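Putative capsid protein of prophage (Escherichia coli CFT073, PDB 3BQW) probably serves as the major shell protein of a prophage, many copies of which would assemble into the head that encloses the phage DNA. Local coordinates at residues Leu8-Phe14 against Asn311-Asn317; Thr32-Phe36 against Gly285-Gly291; Met87-Ile93 against Ile326-His332; Ala204-Gly210 against Asp256-Tyr262. All blocks are in the same frame, centred on the assembly; numbering follows the deposited sequence.

Contact 1: residues Leu8-Phe14 against Asn311-Asn317; sequences LNTNQLF and NMFYPKN
N311 brings its side-chain amide up to F14, ND2 lying 3.8 Å from F14 CZ while it also donates to A308 O. Two residues on, the carbonyl of F313 turns its O to the edge of the same ring, 3.4 Å from F14 CE2, where the slightly positive ring hydrogens suit an oxygen. Y314 follows with CG opposite the backbone N (chi1 -171°), which carries its ring past F14, CD1 at that ring's edge, and leaves T10 CG2 in an off-centre CH-pi contact, 4.3 Å from the Y314 ring centroid. The helix supplying T10, L13 and F14 starts in a capping box: N9 OD1 accepts from Q12 N, and N9 N gives a weak bond back to Q12 OE1. P315 sets its CD over the face of F14, 4.0 Å from the centroid, its CG touches L13 CB at 3.6 Å, and its O receives T10 OG1 at 2.6 Å in the carbonyl plane. Y314 and K316 make the backbone bonds to H332 and Q330 of the neighbouring strand, so the missing N-H of the proline between them costs that pairing nothing. K316 turns away from the helix and forms a salt bridge with D300. At N317, CB lies 4.0 Å from L13 CD1, the leucine also packing on I121 of helix 113-146, while the backbone N donates to a water that in turn donates to L8 O.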
# COMPACT_ATOMS: atom_id res chain seq x y z
N LEU A 8 15.64 12.27 -21.75
CA LEU A 8 15.21 13.35 -20.88
C LEU A 8 16.04 13.29 -19.63
O LEU A 8 16.32 12.22 -19.13
CB LEU A 8 13.73 13.22 -20.49
CG LEU A 8 12.70 13.25 -21.62
CD1 LEU A 8 11.32 13.33 -21.02
CD2 LEU A 8 12.99 14.42 -22.58
N ASN A 9 16.45 14.45 -19.13
CA ASN A 9 17.14 14.48 -17.86
C ASN A 9 16.13 14.45 -16.72
O ASN A 9 14.92 14.56 -16.92
CB ASN A 9 18.11 15.67 -17.77
CG ASN A 9 17.42 17.02 -17.87
OD1 ASN A 9 16.44 17.29 -17.16
ND2 ASN A 9 17.94 17.89 -18.73
N THR A 10 16.65 14.31 -15.52
CA THR A 10 15.81 13.96 -14.41
C THR A 10 14.96 15.14 -13.90
O THR A 10 13.86 14.92 -13.43
CB THR A 10 16.61 13.15 -13.35
OG1 THR A 10 16.64 11.76 -13.78
CG2 THR A 10 15.97 13.24 -11.95
N ASN A 11 15.42 16.37 -14.07
CA ASN A 11 14.55 17.53 -13.84
C ASN A 11 13.30 17.48 -14.73
O ASN A 11 12.22 17.86 -14.30
CB ASN A 11 15.28 18.84 -14.11
CG ASN A 11 16.36 19.14 -13.10
OD1 ASN A 11 16.42 18.57 -12.01
ND2 ASN A 11 17.22 20.07 -13.46
N GLN A 12 13.47 17.02 -15.96
CA GLN A 12 12.35 16.91 -16.91
C GLN A 12 11.37 15.84 -16.48
O GLN A 12 10.15 16.02 -16.52
CB GLN A 12 12.89 16.66 -18.34
CG GLN A 12 13.63 17.90 -18.90
CD GLN A 12 14.60 17.61 -20.06
OE1 GLN A 12 14.45 16.64 -20.81
NE2 GLN A 12 15.59 18.47 -20.21
N LEU A 13 11.90 14.72 -16.01
CA LEU A 13 11.07 13.64 -15.47
C LEU A 13 10.40 14.03 -14.14
O LEU A 13 9.23 13.70 -13.92
CB LEU A 13 11.90 12.37 -15.31
CG LEU A 13 12.67 11.86 -16.54
CD1 LEU A 13 13.58 10.73 -16.14
CD2 LEU A 13 11.76 11.44 -17.66
N PHE A 14 11.12 14.72 -13.25
CA PHE A 14 10.51 15.23 -12.00
C PHE A 14 9.39 16.25 -12.24
O PHE A 14 8.44 16.31 -11.48
CB PHE A 14 11.56 15.87 -11.08
CG PHE A 14 12.25 14.90 -10.15
CD1 PHE A 14 13.61 14.73 -10.20
CD2 PHE A 14 11.51 14.14 -9.25
CE1 PHE A 14 14.24 13.82 -9.34
CE2 PHE A 14 12.12 13.25 -8.40
CZ PHE A 14 13.49 13.09 -8.45
N ASN A 311 14.82 11.21 -1.55
CA ASN A 311 13.70 11.21 -2.49
C ASN A 311 12.82 9.98 -2.33
O ASN A 311 13.33 8.88 -2.13
CB ASN A 311 14.25 11.20 -3.93
CG ASN A 311 14.25 12.58 -4.57
OD1 ASN A 311 13.25 13.29 -4.53
ND2 ASN A 311 15.39 12.96 -5.15
N MET A 312 11.50 10.16 -2.43
CA MET A 312 10.57 9.03 -2.52
C MET A 312 10.87 8.23 -3.79
O MET A 312 11.05 7.01 -3.76
CB MET A 312 9.12 9.50 -2.54
CG MET A 312 8.64 10.29 -1.30
SD MET A 312 6.87 10.64 -1.36
CE MET A 312 6.82 11.74 -2.75
N PHE A 313 10.98 8.97 -4.90
CA PHE A 313 11.15 8.41 -6.24
C PHE A 313 12.27 9.11 -6.96
O PHE A 313 12.48 10.31 -6.77
CB PHE A 313 9.87 8.60 -7.09
CG PHE A 313 8.63 8.18 -6.37
CD1 PHE A 313 8.44 6.85 -5.99
CD2 PHE A 313 7.63 9.11 -6.09
CE1 PHE A 313 7.29 6.45 -5.31
CE2 PHE A 313 6.48 8.74 -5.41
CZ PHE A 313 6.30 7.41 -5.02
N TYR A 314 12.97 8.37 -7.80
CA TYR A 314 14.00 8.92 -8.65
C TYR A 314 13.91 8.27 -10.03
O TYR A 314 14.33 7.13 -10.21
CB TYR A 314 15.37 8.71 -8.03
CG TYR A 314 16.45 9.43 -8.75
CD1 TYR A 314 16.78 10.74 -8.40
CD2 TYR A 314 17.16 8.82 -9.78
CE1 TYR A 314 17.77 11.42 -9.09
CE2 TYR A 314 18.15 9.48 -10.44
CZ TYR A 314 18.45 10.77 -10.10
OH TYR A 314 19.45 11.42 -10.76
N PRO A 315 13.32 9.00 -10.99
CA PRO A 315 13.14 8.52 -12.35
C PRO A 315 14.35 8.80 -13.24
O PRO A 315 15.05 9.80 -13.06
CB PRO A 315 11.91 9.30 -12.80
CG PRO A 315 12.06 10.63 -12.14
CD PRO A 315 12.73 10.33 -10.80
N LYS A 316 14.62 7.87 -14.15
CA LYS A 316 15.74 7.98 -15.07
C LYS A 316 15.25 7.60 -16.44
O LYS A 316 14.47 6.67 -16.55
CB LYS A 316 16.87 7.00 -14.71
CG LYS A 316 17.49 7.17 -13.34
CD LYS A 316 18.51 6.04 -13.03
CE LYS A 316 19.83 6.16 -13.84
NZ LYS A 316 20.53 7.46 -13.63
N ASN A 317 15.71 8.30 -17.46
CA ASN A 317 15.46 7.90 -18.86
C ASN A 317 16.82 7.82 -19.56
O ASN A 317 17.66 8.70 -19.38
CB ASN A 317 14.53 8.92 -19.53
CG ASN A 317 14.31 8.65 -21.05
OD1 ASN A 317 13.98 7.54 -21.49
ND2 ASN A 317 14.46 9.69 -21.83
O HOH W 1 17.31 10.82 -16.92

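Contact 2: residues Thr32-Phe36 against Gly285-Gly291; sequences TTLFF and GNTNNKG
F35 reaches the loop 285-291 by a detour. Its CB leaves the backbone pointing away from that loop, but CG stands opposite the carbonyl carbon (chi1 -57°) and the ring swings back. CD1 comes within 3.9 Å of N286 O. CE1 goes deeper, to 3.6 Å from the same N286 O, and the oxygen lies near the ring plane, so it faces aromatic hydrogens rather than the pi cloud. CZ, at the tip, is 4.4 Å from G285 CA, where a glycine, with no side chain, leaves room for the ring. L34 CB from the preceding residue covers one face of F35 over its centre, and F345 makes an edge-to-face pair with it, so a flat hydrophobic group suits this buried place. The backbone of F35 is held as well: G291 N donates to F35 O at 2.9 Å, nearly straight at 166° though well above the carbonyl plane, and a water bridges F35 O to N289 O. Beside this, the methyls L34 CD2 and T287 CG2 meet at 3.9 Å, and K290 CG brushes L34 O at 3.8 Å. The helix 30-35 thus ends against a compact connection between strands 281-285 and 292-295. N286 OD1 accepts from N288 N on a lone pair, an Asx turn overlapping a type I beta turn from N286 to N289, with an inverse gamma turn centred on N289.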
# COMPACT_ATOMS: atom_id res chain seq x y z
N THR A 32 -2.52 2.29 2.96
CA THR A 32 -1.52 3.32 2.97
C THR A 32 -2.12 4.68 3.37
O THR A 32 -1.60 5.38 4.27
CB THR A 32 -0.84 3.42 1.63
OG1 THR A 32 -0.27 2.15 1.29
CG2 THR A 32 0.24 4.52 1.68
N THR A 33 -3.24 5.01 2.75
CA THR A 33 -3.89 6.27 3.01
C THR A 33 -4.46 6.40 4.43
O THR A 33 -4.37 7.45 5.03
CB THR A 33 -4.98 6.50 1.96
OG1 THR A 33 -4.37 6.50 0.66
CG2 THR A 33 -5.69 7.85 2.20
N LEU A 34 -5.08 5.34 4.94
CA LEU A 34 -5.70 5.43 6.25
C LEU A 34 -4.65 5.37 7.36
O LEU A 34 -4.72 6.14 8.33
CB LEU A 34 -6.70 4.29 6.45
CG LEU A 34 -8.00 4.39 5.65
CD1 LEU A 34 -8.80 3.12 5.77
CD2 LEU A 34 -8.80 5.58 6.13
N PHE A 35 -3.69 4.46 7.21
CA PHE A 35 -2.88 4.04 8.34
C PHE A 35 -1.39 4.35 8.21
O PHE A 35 -0.65 4.25 9.20
CB PHE A 35 -3.11 2.52 8.60
CG PHE A 35 -4.55 2.16 8.85
CD1 PHE A 35 -5.28 2.79 9.87
CD2 PHE A 35 -5.18 1.18 8.10
CE1 PHE A 35 -6.60 2.48 10.11
CE2 PHE A 35 -6.51 0.85 8.34
CZ PHE A 35 -7.23 1.49 9.35
N PHE A 36 -0.94 4.72 7.01
CA PHE A 36 0.46 5.06 6.75
C PHE A 36 0.58 6.28 5.85
O PHE A 36 1.37 6.27 4.88
CB PHE A 36 1.19 3.88 6.10
CG PHE A 36 1.08 2.59 6.86
CD1 PHE A 36 2.04 2.22 7.78
CD2 PHE A 36 -0.01 1.74 6.63
CE1 PHE A 36 1.91 1.02 8.47
CE2 PHE A 36 -0.14 0.56 7.32
CZ PHE A 36 0.82 0.19 8.24
N GLY A 285 -9.87 -0.91 12.83
CA GLY A 285 -8.83 0.05 13.17
C GLY A 285 -9.38 1.42 13.50
O GLY A 285 -10.60 1.63 13.55
N ASN A 286 -8.46 2.36 13.71
CA ASN A 286 -8.80 3.74 14.07
C ASN A 286 -8.04 4.65 13.10
O ASN A 286 -6.82 4.59 13.01
CB ASN A 286 -8.46 4.04 15.55
CG ASN A 286 -9.10 5.35 16.06
OD1 ASN A 286 -8.78 6.44 15.59
ND2 ASN A 286 -10.02 5.23 17.01
N THR A 287 -8.78 5.46 12.36
CA THR A 287 -8.20 6.35 11.37
C THR A 287 -7.29 7.46 11.96
O THR A 287 -6.63 8.15 11.23
CB THR A 287 -9.30 7.01 10.50
OG1 THR A 287 -10.17 7.80 11.33
CG2 THR A 287 -10.09 5.94 9.75
N ASN A 288 -7.31 7.65 13.28
CA ASN A 288 -6.34 8.51 13.96
C ASN A 288 -4.97 7.84 14.17
O ASN A 288 -4.02 8.51 14.57
CB ASN A 288 -6.89 8.94 15.32
CG ASN A 288 -8.23 9.65 15.20
OD1 ASN A 288 -9.28 9.12 15.62
ND2 ASN A 288 -8.20 10.88 14.65
N ASN A 289 -4.87 6.53 13.96
CA ASN A 289 -3.65 5.74 14.22
C ASN A 289 -2.78 5.77 12.94
O ASN A 289 -2.72 4.81 12.15
CB ASN A 289 -4.03 4.31 14.63
CG ASN A 289 -2.84 3.45 15.07
OD1 ASN A 289 -1.86 3.95 15.63
ND2 ASN A 289 -2.95 2.16 14.83
N LYS A 290 -2.15 6.92 12.72
CA LYS A 290 -1.46 7.16 11.44
C LYS A 290 0.02 7.10 11.60
O LYS A 290 0.59 7.89 12.32
CB LYS A 290 -1.78 8.54 10.86
CG LYS A 290 -3.25 8.82 10.60
CD LYS A 290 -3.44 10.30 10.76
CE LYS A 290 -4.76 10.76 10.27
NZ LYS A 290 -5.11 12.04 10.94
N GLY A 291 0.64 6.16 10.90
CA GLY A 291 2.08 6.06 10.78
C GLY A 291 2.54 6.61 9.45
O GLY A 291 1.99 7.58 8.95
O HOH W 2 -6.51 7.76 8.80
O HOH W 3 -0.50 3.01 11.75

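Contact 3: residues Met87-Ile93 against Ile326-His332; sequences MKPKHEI and IEYVQTH
H91 and V329 are paired through both backbone bonds, H91 N to V329 O at 2.9 Å and V329 N to H91 O at 3.0 Å, as in a hydrogen-bonded pair of antiparallel strands. I93 N to E327 O and T331 N to P89 O continue the backbone bonding on either side. Between them K90 with Q330 and E92 with Y328 are non-hydrogen-bonded pairs, supported by CA-H...O contacts. One side chain joins this polar set: Q330 NE2 donates to K88 O at 3.1 Å, a bent bond (135°) whose donor is tilted from the carbonyl plane of K88. Two lysines meet rings differently. K90, extended beyond CG, lays NZ over a face of Y328, 4.2 Å from the centroid, in a cation-pi contact; K88 uses its first side-chain carbon, CB making a CH-pi contact over the centre of the H332 ring, 3.9 Å from its centroid. Apolar packing is carried by I93 CD1 on V329 CG1 at 3.7 Å, with E92 CG against I326 CG2. Two waters bridge I93 O to E327, one reaching its backbone N and the other its OE1. Helix 113-146 lies against the H91 and V329 face, where R117 forms a salt bridge with E327 and Q128 bonds T331, while strand 314-319 flanks strand 327-338 in the same sheet.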
# COMPACT_ATOMS: atom_id res chain seq x y z
N MET A 87 13.68 -0.87 -4.83
CA MET A 87 12.96 -1.10 -6.06
C MET A 87 13.48 -0.20 -7.18
O MET A 87 13.83 0.99 -6.95
CB MET A 87 11.46 -0.83 -5.84
CG MET A 87 10.77 -1.60 -4.71
SD MET A 87 8.97 -1.22 -4.63
CE MET A 87 8.54 -2.19 -6.03
N LYS A 88 13.53 -0.75 -8.39
CA LYS A 88 13.88 0.01 -9.58
C LYS A 88 13.32 -0.60 -10.87
O LYS A 88 14.06 -0.90 -11.80
CB LYS A 88 15.39 0.25 -9.67
CG LYS A 88 16.27 -0.97 -9.60
CD LYS A 88 17.71 -0.51 -9.72
CE LYS A 88 18.71 -1.65 -9.69
NZ LYS A 88 18.47 -2.65 -10.76
N PRO A 89 11.98 -0.72 -10.95
CA PRO A 89 11.38 -1.25 -12.15
C PRO A 89 11.68 -0.35 -13.34
O PRO A 89 11.71 0.89 -13.21
CB PRO A 89 9.89 -1.23 -11.82
CG PRO A 89 9.72 -0.22 -10.78
CD PRO A 89 10.97 -0.34 -9.96
N LYS A 90 11.94 -0.99 -14.48
CA LYS A 90 12.16 -0.27 -15.72
C LYS A 90 11.32 -0.87 -16.83
O LYS A 90 10.87 -2.01 -16.73
CB LYS A 90 13.64 -0.25 -16.11
CG LYS A 90 14.21 -1.58 -16.55
CD LYS A 90 15.62 -1.41 -17.06
CE LYS A 90 16.25 -2.76 -17.37
NZ LYS A 90 17.64 -2.58 -17.89
N HIS A 91 11.13 -0.08 -17.88
CA HIS A 91 10.40 -0.49 -19.06
C HIS A 91 11.11 0.07 -20.27
O HIS A 91 11.66 1.16 -20.22
CB HIS A 91 8.98 0.10 -19.04
CG HIS A 91 8.10 -0.44 -17.96
ND1 HIS A 91 7.08 -1.35 -18.20
CD2 HIS A 91 8.04 -0.16 -16.63
CE1 HIS A 91 6.46 -1.62 -17.07
NE2 HIS A 91 7.03 -0.92 -16.10
N GLU A 92 11.05 -0.67 -21.37
CA GLU A 92 11.50 -0.19 -22.67
C GLU A 92 10.52 0.85 -23.25
O GLU A 92 9.29 0.74 -23.07
CB GLU A 92 11.70 -1.36 -23.64
CG GLU A 92 12.01 -0.90 -25.09
CD GLU A 92 12.22 -2.04 -26.09
OE1 GLU A 92 12.28 -3.22 -25.66
OE2 GLU A 92 12.33 -1.74 -27.31
N ILE A 93 11.07 1.85 -23.91
CA ILE A 93 10.28 2.87 -24.60
C ILE A 93 10.28 2.51 -26.08
O ILE A 93 11.25 2.77 -26.78
CB ILE A 93 10.85 4.28 -24.39
CG1 ILE A 93 10.99 4.57 -22.88
CG2 ILE A 93 10.01 5.34 -25.14
CD1 ILE A 93 9.68 4.65 -22.08
N ILE A 326 18.25 0.68 -27.58
CA ILE A 326 17.06 0.53 -26.74
C ILE A 326 16.99 1.64 -25.69
O ILE A 326 17.96 1.94 -25.02
CB ILE A 326 16.99 -0.85 -26.07
CG1 ILE A 326 17.13 -1.97 -27.11
CG2 ILE A 326 15.67 -1.01 -25.32
CD1 ILE A 326 16.29 -1.76 -28.40
N GLU A 327 15.82 2.27 -25.60
CA GLU A 327 15.56 3.32 -24.64
C GLU A 327 14.76 2.75 -23.46
O GLU A 327 13.88 1.93 -23.65
CB GLU A 327 14.80 4.46 -25.32
CG GLU A 327 14.57 5.64 -24.39
CD GLU A 327 13.79 6.76 -25.02
OE1 GLU A 327 13.56 6.72 -26.23
OE2 GLU A 327 13.42 7.68 -24.28
N TYR A 328 15.11 3.20 -22.25
CA TYR A 328 14.46 2.75 -21.00
C TYR A 328 14.04 3.96 -20.18
O TYR A 328 14.63 5.03 -20.30
CB TYR A 328 15.41 1.94 -20.13
CG TYR A 328 15.86 0.66 -20.75
CD1 TYR A 328 15.09 -0.48 -20.65
CD2 TYR A 328 17.06 0.60 -21.47
CE1 TYR A 328 15.48 -1.67 -21.22
CE2 TYR A 328 17.46 -0.59 -22.05
CZ TYR A 328 16.66 -1.72 -21.91
OH TYR A 328 17.03 -2.91 -22.48
N VAL A 329 12.99 3.75 -19.39
CA VAL A 329 12.67 4.62 -18.26
C VAL A 329 12.63 3.70 -17.03
O VAL A 329 12.25 2.52 -17.10
CB VAL A 329 11.35 5.45 -18.45
CG1 VAL A 329 10.12 4.58 -18.41
CG2 VAL A 329 11.23 6.50 -17.38
N GLN A 330 13.08 4.24 -15.91
CA GLN A 330 13.18 3.48 -14.68
C GLN A 330 12.99 4.40 -13.49
O GLN A 330 13.45 5.55 -13.50
CB GLN A 330 14.57 2.85 -14.62
CG GLN A 330 14.86 2.05 -13.39
CD GLN A 330 16.27 1.54 -13.40
OE1 GLN A 330 17.21 2.32 -13.44
NE2 GLN A 330 16.43 0.21 -13.39
N THR A 331 12.33 3.91 -12.46
CA THR A 331 12.08 4.67 -11.25
C THR A 331 12.59 3.92 -10.00
O THR A 331 12.14 2.81 -9.69
CB THR A 331 10.57 4.97 -11.09
OG1 THR A 331 10.08 5.52 -12.32
CG2 THR A 331 10.32 5.96 -9.94
N HIS A 332 13.54 4.55 -9.31
CA HIS A 332 14.09 4.07 -8.05
C HIS A 332 13.24 4.50 -6.86
O HIS A 332 12.76 5.62 -6.81
CB HIS A 332 15.51 4.62 -7.85
CG HIS A 332 16.52 4.05 -8.79
ND1 HIS A 332 16.42 4.19 -10.15
CD2 HIS A 332 17.63 3.32 -8.56
CE1 HIS A 332 17.45 3.58 -10.73
NE2 HIS A 332 18.18 3.03 -9.78
O HOH W 4 19.26 -1.22 -13.38
O HOH W 5 13.62 1.38 -27.28
O HOH W 6 12.42 5.28 -28.14

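Contact 4: residues Ala204-Gly210 against Asp256-Tyr262; sequences ANVMIMG and DLALIVY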
# COMPACT_ATOMS: atom_id res chain seq x y z
N ALA A 204 -12.50 1.38 17.84
CA ALA A 204 -12.36 1.24 16.41
C ALA A 204 -13.40 2.12 15.75
O ALA A 204 -14.57 2.11 16.14
CB ALA A 204 -12.55 -0.22 15.99
N ASN A 205 -12.98 2.89 14.74
CA ASN A 205 -13.89 3.75 14.00
C ASN A 205 -13.96 3.41 12.50
O ASN A 205 -14.63 4.09 11.74
CB ASN A 205 -13.57 5.24 14.27
CG ASN A 205 -12.34 5.75 13.55
OD1 ASN A 205 -11.56 4.98 13.00
ND2 ASN A 205 -12.15 7.08 13.55
N VAL A 206 -13.27 2.36 12.10
CA VAL A 206 -13.32 1.88 10.72
C VAL A 206 -13.28 0.34 10.67
O VAL A 206 -12.54 -0.29 11.42
CB VAL A 206 -12.21 2.54 9.84
CG1 VAL A 206 -10.79 2.13 10.28
CG2 VAL A 206 -12.48 2.26 8.35
N MET A 207 -14.16 -0.24 9.85
CA MET A 207 -14.13 -1.67 9.55
C MET A 207 -13.93 -1.86 8.04
O MET A 207 -14.80 -1.49 7.27
CB MET A 207 -15.39 -2.40 10.05
CG MET A 207 -15.31 -3.94 9.96
SD MET A 207 -16.62 -4.94 10.74
CE MET A 207 -18.10 -4.26 10.08
N ILE A 208 -12.76 -2.38 7.66
CA ILE A 208 -12.41 -2.70 6.28
C ILE A 208 -12.56 -4.21 6.04
O ILE A 208 -12.00 -5.02 6.77
CB ILE A 208 -10.99 -2.26 5.94
CG1 ILE A 208 -10.80 -0.78 6.31
CG2 ILE A 208 -10.74 -2.46 4.44
CD1 ILE A 208 -9.45 -0.43 6.79
N MET A 209 -13.36 -4.57 5.03
CA MET A 209 -13.88 -5.92 4.84
C MET A 209 -13.57 -6.39 3.43
O MET A 209 -13.78 -5.65 2.49
CB MET A 209 -15.41 -5.94 4.92
CG MET A 209 -16.01 -5.59 6.21
SD MET A 209 -17.79 -5.52 6.12
CE MET A 209 -17.97 -3.78 5.95
N GLY A 210 -13.15 -7.65 3.30
CA GLY A 210 -13.19 -8.34 2.04
C GLY A 210 -14.63 -8.60 1.61
O GLY A 210 -15.57 -8.43 2.40
N ASP A 256 -20.65 4.47 15.25
CA ASP A 256 -19.48 5.29 14.90
C ASP A 256 -18.43 4.52 14.10
O ASP A 256 -17.31 5.00 13.92
CB ASP A 256 -18.87 6.01 16.13
CG ASP A 256 -18.42 5.06 17.25
OD1 ASP A 256 -18.53 3.81 17.11
OD2 ASP A 256 -17.94 5.58 18.30
N LEU A 257 -18.81 3.36 13.57
CA LEU A 257 -17.93 2.49 12.81
C LEU A 257 -18.19 2.65 11.32
O LEU A 257 -19.28 2.33 10.84
CB LEU A 257 -18.19 1.05 13.20
CG LEU A 257 -17.24 -0.05 12.77
CD1 LEU A 257 -15.90 0.18 13.40
CD2 LEU A 257 -17.80 -1.43 13.20
N ALA A 258 -17.21 3.17 10.59
CA ALA A 258 -17.32 3.34 9.15
C ALA A 258 -17.11 1.99 8.49
O ALA A 258 -16.28 1.19 8.95
CB ALA A 258 -16.29 4.33 8.63
N LEU A 259 -17.84 1.76 7.40
CA LEU A 259 -17.90 0.47 6.73
C LEU A 259 -17.38 0.59 5.32
O LEU A 259 -17.93 1.31 4.49
CB LEU A 259 -19.34 -0.07 6.71
CG LEU A 259 -20.12 -0.20 8.02
CD1 LEU A 259 -21.60 -0.45 7.67
CD2 LEU A 259 -19.56 -1.31 8.97
N ILE A 260 -16.30 -0.14 5.05
CA ILE A 260 -15.57 -0.10 3.80
C ILE A 260 -15.39 -1.55 3.32
O ILE A 260 -14.89 -2.40 4.07
CB ILE A 260 -14.17 0.58 3.96
CG1 ILE A 260 -14.31 2.01 4.54
CG2 ILE A 260 -13.42 0.63 2.62
CD1 ILE A 260 -12.94 2.79 4.66
N VAL A 261 -15.81 -1.81 2.09
CA VAL A 261 -15.50 -3.04 1.41
C VAL A 261 -14.32 -2.78 0.48
O VAL A 261 -14.35 -1.86 -0.33
CB VAL A 261 -16.69 -3.59 0.60
CG1 VAL A 261 -16.31 -4.91 -0.09
CG2 VAL A 261 -17.91 -3.75 1.53
N TYR A 262 -13.30 -3.62 0.60
CA TYR A 262 -12.03 -3.41 -0.07
C TYR A 262 -11.73 -4.61 -0.94
O TYR A 262 -11.63 -5.71 -0.46
CB TYR A 262 -10.96 -3.23 0.98
CG TYR A 262 -9.53 -3.03 0.50
CD1 TYR A 262 -9.12 -1.82 -0.04
CD2 TYR A 262 -8.58 -4.00 0.65
CE1 TYR A 262 -7.79 -1.61 -0.44
CE2 TYR A 262 -7.25 -3.79 0.27
CZ TYR A 262 -6.87 -2.60 -0.27
OH TYR A 262 -5.56 -2.40 -0.66
O HOH W 7 -15.42 4.19 17.90
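Two parallel strands, 206-209 and 257-262, lie side by side within a mixed sheet; the chain between them passes through three helices and strand 248-254. The backbone bonds alternate in the staggered manner of a parallel pair: M207 N donates to A258 O at 2.7 Å and M207 O accepts from I260 N at 3.0 Å, after which M209 N reaches I260 O and M209 O takes Y262 N. A258 N to N205 O, also 3.0 Å, is straight at the hydrogen, but the donor stands well above the carbonyl plane. In the pairing of 204-210 with strand 281-285, N205 and V206 both face G285, a classic beta bulge. On the face of V206 and I208, branched aliphatic residues fill the space between strands: V206 CG2 touches I260 CD1 at 3.8 Å, and I208 CG2 lies alongside Y262 CB at 3.6 Å. The other face pairs the methionines M207 and M209 with L259 and V261. M207, with CG trailing opposite its backbone N (chi1 -171°) and the chain bent at its last torsion, brings CE tightly against L259 CD2 at 3.5 Å; M209 CE rests on L259 CB at 4.0 Å. Where the pair begins, L257 CD1 comes within 3.6 Å of A204 O, and a water links A204 O to D256 OD2, the latter bond weak. Helix 30-35 covers the V206 and I208 face through F35 and L30, helix 211-218 packs W214 and L217 on the methionines, and strands 281-285 and 248-254 border the two strands.

Contacts 1 and 3 share one sheet, their centres about 11 Å apart, through neighbouring strands 314-319 and 327-338. Both are only partly buried, centred about 22 and 21 Å from the centre of the chain; contact 1 uses proline-ring packing and a bridging water, contact 3 lysine-ring contacts. Contacts 2 and 4, with centres about 12 Å apart, are buried and meet through N205 and G285, with F35 packing on I208. Contact 4 joins two strands by backbone bonds and packs mostly apolar side chains on both faces, whereas contact 2, at a helix end, relies on turns and bridging waters. Long helix 113-146 packs on contacts 1, 2 and 3 and is weakly hydrogen-bonded to Y262 of contact 4, consistent with the spine helix of HK97-like capsid proteins.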